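Local coordinates for protein LYND (PDB 4V1T) that probably uses ATP and magnesium to convert side chains of a peptide substrate into heterocycles, as a YcaO-family cyclodehydratase, at residues Y50-I55 with Y67-L72; K184-V189 with S251-G256; L557-R562 with P673-D678; L592-L597 with P604-V609. All blocks are in the same frame, centred on the assembly; numbering follows the deposited sequence.

Interaction 1. Residues Y50-I55 with Y67-L72; sequences YTLEQI and YIDYVL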
loop_
_atom_site.group_PDB
_atom_site.type_symbol
_atom_site.label_atom_id
_atom_site.label_comp_id
_atom_site.label_asym_id
_atom_site.label_seq_id
_atom_site.Cartn_x
_atom_site.Cartn_y
_atom_site.Cartn_z
ATOM N N TYR B 50 19.968 -28.733 -32.647
ATOM C CA TYR B 50 19.890 -30.198 -32.729
ATOM C C TYR B 50 18.468 -30.742 -32.749
ATOM O O TYR B 50 17.596 -30.286 -32.007
ATOM C CB TYR B 50 20.626 -30.829 -31.549
ATOM C CG TYR B 50 22.107 -30.527 -31.490
ATOM C CD1 TYR B 50 22.578 -29.373 -30.877
ATOM C CD2 TYR B 50 23.030 -31.402 -32.035
ATOM C CE1 TYR B 50 23.930 -29.101 -30.814
ATOM C CE2 TYR B 50 24.381 -31.139 -31.980
ATOM C CZ TYR B 50 24.823 -29.987 -31.367
ATOM O OH TYR B 50 26.167 -29.721 -31.307
ATOM N N THR B 51 18.258 -31.722 -33.620
ATOM C CA THR B 51 17.075 -32.571 -33.606
ATOM C C THR B 51 17.371 -33.743 -32.670
ATOM O O THR B 51 18.532 -33.981 -32.324
ATOM C CB THR B 51 16.745 -33.090 -35.023
ATOM O OG1 THR B 51 16.548 -31.979 -35.904
ATOM C CG2 THR B 51 15.489 -33.938 -35.042
ATOM N N LEU B 52 16.332 -34.458 -32.242
ATOM C CA LEU B 52 16.504 -35.671 -31.452
ATOM C C LEU B 52 17.475 -36.627 -32.132
ATOM O O LEU B 52 18.413 -37.116 -31.512
ATOM C CB LEU B 52 15.157 -36.367 -31.235
ATOM C CG LEU B 52 15.201 -37.688 -30.447
ATOM C CD1 LEU B 52 15.620 -37.438 -29.007
ATOM C CD2 LEU B 52 13.855 -38.390 -30.495
ATOM N N GLU B 53 17.244 -36.878 -33.411
ATOM C CA GLU B 53 18.095 -37.762 -34.193
ATOM C C GLU B 53 19.563 -37.388 -34.010
ATOM O O GLU B 53 20.413 -38.244 -33.774
ATOM C CB GLU B 53 17.704 -37.699 -35.672
ATOM C CG GLU B 53 16.269 -38.123 -35.947
ATOM C CD GLU B 53 15.854 -37.876 -37.380
ATOM O OE1 GLU B 53 16.624 -37.232 -38.120
ATOM O OE2 GLU B 53 14.754 -38.323 -37.764
ATOM N N GLN B 54 19.845 -36.093 -34.085
ATOM C CA GLN B 54 21.214 -35.602 -34.012
ATOM C C GLN B 54 21.830 -35.770 -32.625
ATOM O O GLN B 54 23.019 -36.044 -32.503
ATOM C CB GLN B 54 21.260 -34.135 -34.430
ATOM C CG GLN B 54 21.047 -33.924 -35.920
ATOM C CD GLN B 54 20.553 -32.531 -36.231
ATOM O OE1 GLN B 54 19.352 -32.304 -36.332
ATOM N NE2 GLN B 54 21.475 -31.585 -36.359
ATOM N N ILE B 55 21.020 -35.596 -31.587
ATOM C CA ILE B 55 21.481 -35.742 -30.210
ATOM C C ILE B 55 21.792 -37.203 -29.895
ATOM O O ILE B 55 22.764 -37.497 -29.198
ATOM C CB ILE B 55 20.436 -35.228 -29.200
ATOM C CG1 ILE B 55 20.188 -33.726 -29.406
ATOM C CG2 ILE B 55 20.898 -35.478 -27.760
ATOM C CD1 ILE B 55 18.911 -33.219 -28.774
ATOM N N TYR B 67 17.395 -43.638 -22.694
ATOM C CA TYR B 67 17.735 -42.750 -21.597
ATOM C C TYR B 67 17.506 -41.305 -22.014
ATOM O O TYR B 67 16.905 -40.528 -21.273
ATOM C CB TYR B 67 19.189 -42.941 -21.150
ATOM C CG TYR B 67 19.425 -44.137 -20.245
ATOM C CD1 TYR B 67 18.462 -45.135 -20.092
ATOM C CD2 TYR B 67 20.618 -44.273 -19.553
ATOM C CE1 TYR B 67 18.684 -46.225 -19.270
ATOM C CE2 TYR B 67 20.845 -45.355 -18.721
ATOM C CZ TYR B 67 19.876 -46.333 -18.588
ATOM O OH TYR B 67 20.100 -47.423 -17.770
ATOM N N ILE B 68 17.984 -40.957 -23.202
ATOM C CA ILE B 68 17.776 -39.617 -23.749
ATOM C C ILE B 68 16.283 -39.298 -23.805
ATOM O O ILE B 68 15.854 -38.220 -23.394
ATOM C CB ILE B 68 18.402 -39.478 -25.150
ATOM C CG1 ILE B 68 19.917 -39.680 -25.057
ATOM C CG2 ILE B 68 18.069 -38.117 -25.756
ATOM C CD1 ILE B 68 20.654 -39.636 -26.376
ATOM N N ASP B 69 15.494 -40.246 -24.297
ATOM C CA ASP B 69 14.039 -40.100 -24.333
ATOM C C ASP B 69 13.455 -39.792 -22.954
ATOM O O ASP B 69 12.702 -38.838 -22.794
ATOM C CB ASP B 69 13.391 -41.366 -24.902
ATOM C CG ASP B 69 13.692 -41.562 -26.377
ATOM O OD1 ASP B 69 14.121 -40.589 -27.040
ATOM O OD2 ASP B 69 13.483 -42.689 -26.874
ATOM N N TYR B 70 13.815 -40.594 -21.963
ATOM C CA TYR B 70 13.315 -40.397 -20.608
ATOM C C TYR B 70 13.683 -39.019 -20.056
ATOM O O TYR B 70 12.890 -38.394 -19.353
ATOM C CB TYR B 70 13.878 -41.471 -19.690
ATOM C CG TYR B 70 13.399 -41.370 -18.260
ATOM C CD1 TYR B 70 12.110 -41.759 -17.905
ATOM C CD2 TYR B 70 14.239 -40.892 -17.258
ATOM C CE1 TYR B 70 11.674 -41.673 -16.594
ATOM C CE2 TYR B 70 13.814 -40.810 -15.945
ATOM C CZ TYR B 70 12.536 -41.201 -15.617
ATOM O OH TYR B 70 12.131 -41.107 -14.309
ATOM N N VAL B 71 14.890 -38.553 -20.359
ATOM C CA VAL B 71 15.332 -37.241 -19.892
ATOM C C VAL B 71 14.474 -36.129 -20.496
ATOM O O VAL B 71 14.036 -35.222 -19.794
ATOM C CB VAL B 71 16.819 -36.997 -20.232
ATOM C CG1 VAL B 71 17.206 -35.538 -20.021
ATOM C CG2 VAL B 71 17.705 -37.885 -19.381
ATOM N N LEU B 72 14.241 -36.203 -21.802
ATOM C CA LEU B 72 13.461 -35.178 -22.489
ATOM C C LEU B 72 12.008 -35.192 -22.042
ATOM O O LEU B 72 11.388 -34.134 -21.956
ATOM C CB LEU B 72 13.546 -35.355 -24.005
ATOM C CG LEU B 72 14.963 -35.296 -24.593
ATOM C CD1 LEU B 72 14.924 -35.448 -26.103
ATOM C CD2 LEU B 72 15.702 -34.023 -24.197
#
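L52 and D69 come within 8.7 Å of each other between CA atoms, and I55 and I68 within 8.4 Å, so helix 52-58 and helix 65-78 meet through side chains, with no hydrogen bond between the two segments. L52 reaches across with CG anti to its backbone N (chi1 178°), which carries CD1 to the side chains of the neighbouring helix. That methyl meets L72 CD1 tip to tip at 3.6 Å. It also approaches I68 CG2 at 4.1 Å, while the carboxylate of D69 crosses the leucine at about a right angle, with OD1 4.0 Å from CD1. One turn further along, I55 points at I68, and their CG2 methyls lie 4.4 Å apart; I68 CD1 sits near the carbonyl of I55. The start of helix 52-58 is tied down locally: Q54 OE1 accepts from both T51 OG1, at 2.9 Å, and T51 N, which stands above the carbonyl plane of the amide. L7 of strand 6-9 touches both L52 and L72, and L46 touches both I55 and L72, adding to the apolar packing around the pair. Y67, Y70 and V71, which do not reach the 50-55 segment, contact the chain of a different protein. The arrangement is the helix-on-helix core of a winged helix-turn-helix domain, consistent with the peptide-recognition domains found in such enzymes.

Interaction 2. Residues K184-V189 with S251-G256; sequences KPVGSV and STLQTG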
loop_
_atom_site.group_PDB
_atom_site.type_symbol
_atom_site.label_atom_id
_atom_site.label_comp_id
_atom_site.label_asym_id
_atom_site.label_seq_id
_atom_site.Cartn_x
_atom_site.Cartn_y
_atom_site.Cartn_z
ATOM N N LYS B 184 -4.241 6.043 -26.177
ATOM C CA LYS B 184 -4.064 7.475 -26.338
ATOM C C LYS B 184 -2.585 7.768 -26.150
ATOM O O LYS B 184 -2.128 7.929 -25.032
ATOM C CB LYS B 184 -4.920 8.240 -25.323
ATOM C CG LYS B 184 -4.655 9.753 -25.205
ATOM C CD LYS B 184 -5.413 10.319 -24.001
ATOM C CE LYS B 184 -4.868 11.647 -23.525
ATOM N NZ LYS B 184 -3.466 11.536 -23.045
ATOM N N PRO B 185 -1.827 7.803 -27.252
ATOM C CA PRO B 185 -0.381 7.961 -27.163
ATOM C C PRO B 185 0.057 9.421 -27.209
ATOM O O PRO B 185 1.238 9.703 -27.086
ATOM C CB PRO B 185 0.106 7.211 -28.398
ATOM C CG PRO B 185 -0.965 7.489 -29.420
ATOM C CD PRO B 185 -2.261 7.554 -28.641
ATOM N N VAL B 186 -0.897 10.326 -27.391
ATOM C CA VAL B 186 -0.630 11.757 -27.352
ATOM C C VAL B 186 -0.940 12.299 -25.964
ATOM O O VAL B 186 -1.711 11.706 -25.214
ATOM C CB VAL B 186 -1.462 12.536 -28.407
ATOM C CG1 VAL B 186 -1.125 12.052 -29.804
ATOM C CG2 VAL B 186 -2.953 12.399 -28.140
ATOM N N GLY B 187 -0.354 13.446 -25.642
ATOM C CA GLY B 187 -0.561 14.069 -24.348
ATOM C C GLY B 187 0.521 13.644 -23.385
ATOM O O GLY B 187 1.294 12.725 -23.667
ATOM N N SER B 188 0.577 14.327 -22.247
ATOM C CA SER B 188 1.616 14.102 -21.255
ATOM C C SER B 188 1.365 12.843 -20.439
ATOM O O SER B 188 2.240 12.413 -19.688
ATOM C CB SER B 188 1.707 15.308 -20.313
ATOM O OG SER B 188 0.431 15.610 -19.775
ATOM N N VAL B 189 0.169 12.276 -20.573
ATOM C CA VAL B 189 -0.165 11.011 -19.935
ATOM C C VAL B 189 -0.632 9.985 -20.958
ATOM O O VAL B 189 -1.692 10.139 -21.564
ATOM C CB VAL B 189 -1.267 11.177 -18.874
ATOM C CG1 VAL B 189 -1.447 9.880 -18.092
ATOM C CG2 VAL B 189 -0.933 12.325 -17.924
ATOM N N SER B 251 9.366 11.534 -28.391
ATOM C CA SER B 251 9.855 10.401 -27.619
ATOM C C SER B 251 8.748 9.817 -26.746
ATOM O O SER B 251 8.692 8.607 -26.541
ATOM C CB SER B 251 11.068 10.802 -26.773
ATOM O OG SER B 251 10.742 11.805 -25.845
ATOM N N THR B 252 7.852 10.673 -26.256
ATOM C CA THR B 252 6.701 10.198 -25.487
ATOM C C THR B 252 5.672 9.520 -26.401
ATOM O O THR B 252 5.033 8.528 -26.018
ATOM C CB THR B 252 6.014 11.328 -24.701
ATOM O OG1 THR B 252 5.526 12.332 -25.606
ATOM C CG2 THR B 252 6.993 11.956 -23.702
ATOM N N LEU B 253 5.508 10.057 -27.607
ATOM C CA LEU B 253 4.617 9.437 -28.588
ATOM C C LEU B 253 5.095 8.023 -28.907
ATOM O O LEU B 253 4.335 7.068 -28.821
ATOM C CB LEU B 253 4.555 10.267 -29.868
ATOM C CG LEU B 253 3.734 9.672 -31.019
ATOM C CD1 LEU B 253 2.281 9.487 -30.608
ATOM C CD2 LEU B 253 3.830 10.554 -32.264
ATOM N N GLN B 254 6.357 7.910 -29.284
ATOM C CA GLN B 254 6.943 6.630 -29.655
ATOM C C GLN B 254 6.983 5.665 -28.467
ATOM O O GLN B 254 6.806 4.469 -28.642
ATOM C CB GLN B 254 8.352 6.834 -30.226
ATOM C CG GLN B 254 8.388 7.119 -31.717
ATOM C CD GLN B 254 8.050 5.898 -32.561
ATOM O OE1 GLN B 254 8.471 4.775 -32.250
ATOM N NE2 GLN B 254 7.288 6.105 -33.624
ATOM N N THR B 255 7.190 6.192 -27.267
ATOM C CA THR B 255 7.132 5.379 -26.058
ATOM C C THR B 255 5.758 4.734 -25.919
ATOM O O THR B 255 5.644 3.569 -25.557
ATOM C CB THR B 255 7.419 6.213 -24.792
ATOM O OG1 THR B 255 8.803 6.577 -24.757
ATOM C CG2 THR B 255 7.088 5.424 -23.530
ATOM N N GLY B 256 4.717 5.502 -26.206
ATOM C CA GLY B 256 3.359 5.019 -26.109
ATOM C C GLY B 256 2.988 4.004 -27.185
ATOM O O GLY B 256 2.281 3.028 -26.911
HETATM O O HOH W 1 2.706 8.178 -24.938
HETATM O O HOH W 2 3.006 11.523 -25.595
#
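P185 and V186 form part of the turn of a beta hairpin, between strands 180-184 and 189-196, and rest on L253 and G256 of helix 250-275. The backbones come close: P185 CA and G256 CA are 4.9 Å apart, and a side chain on the glycine would press against the proline ring. L253 holds CG anti to its backbone N (chi1 176°) and lies alongside P185, both side chains pointing the same way, with L253 CD1 3.8 Å from P185 CB. The same methyl is 4.3 Å from V186 CG1. Polar backbone groups are joined by water instead of directly. One water bridges P185 O and T252 O, 2.6 Å from the latter. A second links P185 O and G187 O to T252 OG1, at 2.6 Å from the hydroxyl, which is also bonded to L249 O. Within the turn, the K184 side chain runs out nearly extended and bends only at its last torsion (chi4 -63°), which brings NZ to V186 O at 2.8 Å and V189 O at 2.7 Å. E28 of the second subunit completes this grip, its carboxylate pairing with K184 NZ and also receiving S188 N. A CB on G187 would run into K184 NZ. S251 OG is bonded to T262 of the second subunit, so helix and turn both border the dimer interface. The whole is a hairpin turn of a mixed sheet packed on a long helix through a hydrated seam, in an alpha/beta fold.

Interaction 3. Residues L557-R562 with P673-D678; sequences LWWYNR and PYLLPD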
loop_
_atom_site.group_PDB
_atom_site.type_symbol
_atom_site.label_atom_id
_atom_site.label_comp_id
_atom_site.label_asym_id
_atom_site.label_seq_id
_atom_site.Cartn_x
_atom_site.Cartn_y
_atom_site.Cartn_z
ATOM N N LEU B 557 -32.109 18.834 18.991
ATOM C CA LEU B 557 -32.794 19.155 20.235
ATOM C C LEU B 557 -31.923 20.040 21.103
ATOM O O LEU B 557 -32.365 21.084 21.592
ATOM C CB LEU B 557 -33.146 17.869 20.995
ATOM C CG LEU B 557 -34.169 16.929 20.339
ATOM C CD1 LEU B 557 -34.462 15.747 21.247
ATOM C CD2 LEU B 557 -35.464 17.646 19.979
ATOM N N TRP B 558 -30.680 19.616 21.293
ATOM C CA TRP B 558 -29.740 20.336 22.139
ATOM C C TRP B 558 -29.406 21.711 21.583
ATOM O O TRP B 558 -29.487 22.717 22.296
ATOM C CB TRP B 558 -28.460 19.515 22.306
ATOM C CG TRP B 558 -27.252 20.315 22.706
ATOM C CD1 TRP B 558 -27.061 20.998 23.871
ATOM C CD2 TRP B 558 -26.054 20.486 21.935
ATOM N NE1 TRP B 558 -25.820 21.602 23.867
ATOM C CE2 TRP B 558 -25.182 21.293 22.695
ATOM C CE3 TRP B 558 -25.635 20.031 20.681
ATOM C CZ2 TRP B 558 -23.920 21.662 22.233
ATOM C CZ3 TRP B 558 -24.383 20.396 20.226
ATOM C CH2 TRP B 558 -23.539 21.204 21.000
ATOM N N TRP B 559 -29.046 21.750 20.306
ATOM C CA TRP B 559 -28.539 22.966 19.687
ATOM C C TRP B 559 -29.574 24.084 19.576
ATOM O O TRP B 559 -29.300 25.236 19.909
ATOM C CB TRP B 559 -27.997 22.647 18.294
ATOM C CG TRP B 559 -27.429 23.834 17.600
ATOM C CD1 TRP B 559 -28.084 24.675 16.746
ATOM C CD2 TRP B 559 -26.094 24.325 17.699
ATOM N NE1 TRP B 559 -27.236 25.656 16.304
ATOM C CE2 TRP B 559 -26.007 25.463 16.875
ATOM C CE3 TRP B 559 -24.956 23.908 18.399
ATOM C CZ2 TRP B 559 -24.834 26.193 16.741
ATOM C CZ3 TRP B 559 -23.793 24.635 18.266
ATOM C CH2 TRP B 559 -23.739 25.767 17.444
ATOM N N TYR B 560 -30.761 23.751 19.090
ATOM C CA TYR B 560 -31.746 24.771 18.757
ATOM C C TYR B 560 -32.588 25.188 19.955
ATOM O O TYR B 560 -33.103 26.306 19.989
ATOM C CB TYR B 560 -32.626 24.292 17.600
ATOM C CG TYR B 560 -31.841 24.213 16.319
ATOM C CD1 TYR B 560 -31.494 25.369 15.611
ATOM C CD2 TYR B 560 -31.384 22.988 15.839
ATOM C CE1 TYR B 560 -30.741 25.293 14.454
ATOM C CE2 TYR B 560 -30.640 22.906 14.686
ATOM C CZ TYR B 560 -30.317 24.056 13.998
ATOM O OH TYR B 560 -29.565 23.950 12.853
ATOM N N ASN B 561 -32.720 24.308 20.941
ATOM C CA ASN B 561 -33.302 24.702 22.221
ATOM C C ASN B 561 -32.227 25.297 23.131
ATOM O O ASN B 561 -32.535 25.814 24.192
ATOM C CB ASN B 561 -33.978 23.519 22.908
ATOM C CG ASN B 561 -35.172 22.996 22.132
ATOM O OD1 ASN B 561 -36.262 23.568 22.184
ATOM N ND2 ASN B 561 -34.976 21.896 21.420
ATOM N N ARG B 562 -30.969 25.220 22.697
ATOM C CA ARG B 562 -29.832 25.712 23.465
ATOM C C ARG B 562 -29.874 25.178 24.890
ATOM O O ARG B 562 -29.831 25.926 25.864
ATOM C CB ARG B 562 -29.783 27.240 23.440
ATOM C CG ARG B 562 -29.405 27.794 22.072
ATOM C CD ARG B 562 -29.343 29.310 22.068
ATOM N NE ARG B 562 -30.655 29.919 21.858
ATOM C CZ ARG B 562 -30.853 31.219 21.661
ATOM N NH1 ARG B 562 -29.821 32.049 21.642
ATOM N NH2 ARG B 562 -32.079 31.691 21.466
ATOM N N PRO B 673 -23.002 29.435 25.739
ATOM C CA PRO B 673 -22.793 28.735 27.017
ATOM C C PRO B 673 -23.348 27.313 27.042
ATOM O O PRO B 673 -22.958 26.515 27.900
ATOM C CB PRO B 673 -23.534 29.621 28.028
ATOM C CG PRO B 673 -24.539 30.353 27.228
ATOM C CD PRO B 673 -23.942 30.562 25.873
ATOM N N TYR B 674 -24.241 27.004 26.106
ATOM C CA TYR B 674 -24.781 25.661 25.970
ATOM C C TYR B 674 -23.756 24.670 25.382
ATOM O O TYR B 674 -24.075 23.496 25.169
ATOM C CB TYR B 674 -26.045 25.680 25.104
ATOM C CG TYR B 674 -25.867 26.342 23.748
ATOM C CD1 TYR B 674 -26.057 27.709 23.591
ATOM C CD2 TYR B 674 -25.523 25.598 22.627
ATOM C CE1 TYR B 674 -25.891 28.315 22.362
ATOM C CE2 TYR B 674 -25.360 26.195 21.393
ATOM C CZ TYR B 674 -25.543 27.549 21.269
ATOM O OH TYR B 674 -25.380 28.139 20.046
ATOM N N LEU B 675 -22.536 25.140 25.124
ATOM C CA LEU B 675 -21.455 24.283 24.649
ATOM C C LEU B 675 -20.684 23.644 25.795
ATOM O O LEU B 675 -20.148 22.546 25.651
ATOM C CB LEU B 675 -20.483 25.074 23.774
ATOM C CG LEU B 675 -20.954 25.481 22.376
ATOM C CD1 LEU B 675 -19.824 26.203 21.666
ATOM C CD2 LEU B 675 -21.412 24.292 21.551
ATOM N N LEU B 676 -20.615 24.330 26.930
ATOM C CA LEU B 676 -19.885 23.801 28.070
ATOM C C LEU B 676 -20.874 23.152 29.026
ATOM O O LEU B 676 -22.048 23.516 29.053
ATOM C CB LEU B 676 -19.053 24.891 28.746
ATOM C CG LEU B 676 -19.769 26.108 29.314
ATOM C CD1 LEU B 676 -20.233 25.840 30.742
ATOM C CD2 LEU B 676 -18.838 27.309 29.262
ATOM N N PRO B 677 -20.415 22.161 29.797
ATOM C CA PRO B 677 -21.356 21.447 30.655
ATOM C C PRO B 677 -21.841 22.288 31.825
ATOM O O PRO B 677 -21.094 23.128 32.329
ATOM C CB PRO B 677 -20.539 20.257 31.140
ATOM C CG PRO B 677 -19.122 20.744 31.123
ATOM C CD PRO B 677 -19.032 21.675 29.955
ATOM N N ASP B 678 -23.078 22.073 32.253
ATOM C CA ASP B 678 -23.564 22.763 33.440
ATOM C C ASP B 678 -23.170 21.945 34.656
ATOM O O ASP B 678 -23.512 20.765 34.773
ATOM C CB ASP B 678 -25.077 23.012 33.391
ATOM C CG ASP B 678 -25.881 21.740 33.372
ATOM O OD1 ASP B 678 -25.453 20.776 32.694
ATOM O OD2 ASP B 678 -26.943 21.718 34.035
#
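R562 is the C-prime residue of the Schellman motif that ends helix 538-561, and with W558 and W559 of the last turns it makes the surface on which Y674 packs in the YcaO domain. Y674 has CG between its backbone N and carbonyl carbon, the crowded position (chi1 54°), which turns the ring into the helix end. There its edge meets the face of the W559 six-membered ring in a T-shaped stack, centroids 5.3 Å apart and planes at 89°. R562 covers one face of the phenol with its methylenes, CG lying 3.8 Å from the Y674 ring centroid in a CH-pi contact. The main chain of the same residue is held as well: W558 NE1 donates to Y674 O at 2.9 Å, with an N-H...O angle of 148° and the oxygen near the indole plane. Y674 OH is bonded to N769 and H672, while W559 NE1 bonds T771 O. An alanine at Y674 would probably leave the W559 face without its edge partner, open a gap under the R562 methylenes and deprive N769 and H672 of the hydroxyl. L675 follows into the same corner, where its CD2 methyl touches both indoles, 4.1 Å from W559 CZ3 and 3.7 Å from W558 CZ2.

Interaction 4. Residues L592-L597 with P604-V609; sequences LWVLDL and PAFAGV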
loop_
_atom_site.group_PDB
_atom_site.type_symbol
_atom_site.label_atom_id
_atom_site.label_comp_id
_atom_site.label_asym_id
_atom_site.label_seq_id
_atom_site.Cartn_x
_atom_site.Cartn_y
_atom_site.Cartn_z
ATOM N N LEU B 592 -10.764 19.473 25.782
ATOM C CA LEU B 592 -11.702 18.543 25.167
ATOM C C LEU B 592 -12.624 17.942 26.213
ATOM O O LEU B 592 -12.169 17.384 27.216
ATOM C CB LEU B 592 -10.944 17.437 24.439
ATOM C CG LEU B 592 -11.794 16.329 23.811
ATOM C CD1 LEU B 592 -12.635 16.868 22.675
ATOM C CD2 LEU B 592 -10.894 15.202 23.331
ATOM N N TRP B 593 -13.923 18.058 25.971
ATOM C CA TRP B 593 -14.921 17.462 26.841
ATOM C C TRP B 593 -16.072 16.923 26.014
ATOM O O TRP B 593 -16.174 17.210 24.823
ATOM C CB TRP B 593 -15.422 18.481 27.871
ATOM C CG TRP B 593 -16.120 19.653 27.280
ATOM C CD1 TRP B 593 -17.461 19.797 27.087
ATOM C CD2 TRP B 593 -15.514 20.857 26.803
ATOM N NE1 TRP B 593 -17.731 21.017 26.530
ATOM C CE2 TRP B 593 -16.552 21.690 26.344
ATOM C CE3 TRP B 593 -14.193 21.316 26.727
ATOM C CZ2 TRP B 593 -16.311 22.954 25.803
ATOM C CZ3 TRP B 593 -13.956 22.571 26.187
ATOM C CH2 TRP B 593 -15.017 23.379 25.737
ATOM N N VAL B 594 -16.941 16.153 26.660
ATOM C CA VAL B 594 -18.064 15.514 25.983
ATOM C C VAL B 594 -19.381 15.821 26.686
ATOM O O VAL B 594 -19.444 15.818 27.917
ATOM C CB VAL B 594 -17.852 13.988 25.906
ATOM C CG1 VAL B 594 -19.057 13.290 25.288
ATOM C CG2 VAL B 594 -16.600 13.677 25.111
ATOM N N LEU B 595 -20.424 16.074 25.893
ATOM C CA LEU B 595 -21.778 16.304 26.415
ATOM C C LEU B 595 -22.723 15.147 26.089
ATOM O O LEU B 595 -22.615 14.531 25.037
ATOM C CB LEU B 595 -22.367 17.591 25.835
ATOM C CG LEU B 595 -21.604 18.890 26.060
ATOM C CD1 LEU B 595 -22.380 20.020 25.424
ATOM C CD2 LEU B 595 -21.359 19.164 27.537
ATOM N N ASP B 596 -23.654 14.872 26.992
ATOM C CA ASP B 596 -24.663 13.842 26.767
ATOM C C ASP B 596 -25.864 14.424 26.013
ATOM O O ASP B 596 -26.460 15.392 26.460
ATOM C CB ASP B 596 -25.125 13.248 28.098
ATOM C CG ASP B 596 -26.290 12.288 27.931
ATOM O OD1 ASP B 596 -26.038 11.099 27.661
ATOM O OD2 ASP B 596 -27.455 12.725 28.060
ATOM N N LEU B 597 -26.201 13.814 24.879
ATOM C CA LEU B 597 -27.333 14.224 24.048
ATOM C C LEU B 597 -28.432 13.153 24.011
ATOM O O LEU B 597 -29.404 13.259 23.251
ATOM C CB LEU B 597 -26.844 14.516 22.625
ATOM C CG LEU B 597 -26.508 15.957 22.253
ATOM C CD1 LEU B 597 -25.827 16.715 23.385
ATOM C CD2 LEU B 597 -25.636 15.969 21.005
ATOM N N PRO B 604 -27.541 6.011 23.446
ATOM C CA PRO B 604 -26.566 7.036 23.807
ATOM C C PRO B 604 -26.062 7.850 22.619
ATOM O O PRO B 604 -25.677 7.305 21.588
ATOM C CB PRO B 604 -25.426 6.248 24.458
ATOM C CG PRO B 604 -25.709 4.816 24.227
ATOM C CD PRO B 604 -27.143 4.662 23.882
ATOM N N ALA B 605 -26.080 9.163 22.788
ATOM C CA ALA B 605 -25.643 10.090 21.770
ATOM C C ALA B 605 -24.851 11.174 22.466
ATOM O O ALA B 605 -25.217 11.619 23.559
ATOM C CB ALA B 605 -26.838 10.684 21.038
ATOM N N PHE B 606 -23.767 11.602 21.837
ATOM C CA PHE B 606 -22.871 12.550 22.470
ATOM C C PHE B 606 -22.387 13.642 21.531
ATOM O O PHE B 606 -22.389 13.480 20.312
ATOM C CB PHE B 606 -21.672 11.803 23.045
ATOM C CG PHE B 606 -22.042 10.783 24.076
ATOM C CD1 PHE B 606 -22.127 11.136 25.414
ATOM C CD2 PHE B 606 -22.306 9.475 23.710
ATOM C CE1 PHE B 606 -22.467 10.196 26.372
ATOM C CE2 PHE B 606 -22.643 8.531 24.663
ATOM C CZ PHE B 606 -22.729 8.891 25.993
ATOM N N ALA B 607 -21.975 14.756 22.125
ATOM C CA ALA B 607 -21.287 15.819 21.407
ATOM C C ALA B 607 -19.907 16.025 22.015
ATOM O O ALA B 607 -19.778 16.302 23.204
ATOM C CB ALA B 607 -22.081 17.102 21.471
ATOM N N GLY B 608 -18.875 15.870 21.197
ATOM C CA GLY B 608 -17.534 16.261 21.581
ATOM C C GLY B 608 -17.364 17.743 21.300
ATOM O O GLY B 608 -17.794 18.224 20.267
ATOM N N VAL B 609 -16.747 18.465 22.224
ATOM C CA VAL B 609 -16.565 19.899 22.064
ATOM C C VAL B 609 -15.141 20.261 22.461
ATOM O O VAL B 609 -14.591 19.708 23.407
ATOM C CB VAL B 609 -17.581 20.698 22.911
ATOM C CG1 VAL B 609 -17.396 22.200 22.721
ATOM C CG2 VAL B 609 -19.003 20.299 22.550
#
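W593 pairs with V609, and L595 with A607, as the hydrogen-bonded pairs of an antiparallel beta hairpin, strands 590-596 and 605-612. The backbone bonds come first. W593 N reaches V609 O at 3.1 Å and V609 N returns to W593 O at 2.9 Å; L595 and A607 exchange a similar pair, and L597 N adds a bond to A605 O at 2.7 Å. Among polar side chains, D596 forms a salt bridge with R565 and a hydrogen bond with Y689, whose ring also meets F606. Apolar contacts divide between the faces. On one, V594 CG1 packs 3.8 Å from F606 CD1. On the other, the W593 indole, its CG between the backbone N and the carbonyl carbon (chi1 63°), leans over V609, with CZ2 3.4 Å from V609 CG1 and V609 O over one ring face. An alanine at W593 would probably uncover V609 CG1 and leave L675 O without its indole N-H donor. On the face of W593 and L595, L597 CD2 also touches A607 CB at 3.8 Å.

From the N terminus, interaction 1 closes first, across an 11-residue link between two helices of the winged helix-turn-helix domain. Interaction 2 follows in series and closes a loop of 61 residues, tying a hairpin turn to helix 250-275 beside the second subunit; its nearest atoms are about 35 Å from those of interaction 1. Interaction 3 spans 110 residues of the YcaO domain, bringing a loop back to the end of helix 538-561. Within that span lies interaction 4, a hairpin with only six residues between its segments. Interactions 3 and 4 touch: L675 O and W593 NE1, 3.0 Å apart, probably hydrogen-bond. Interaction 1 lies across the chain's centre from both.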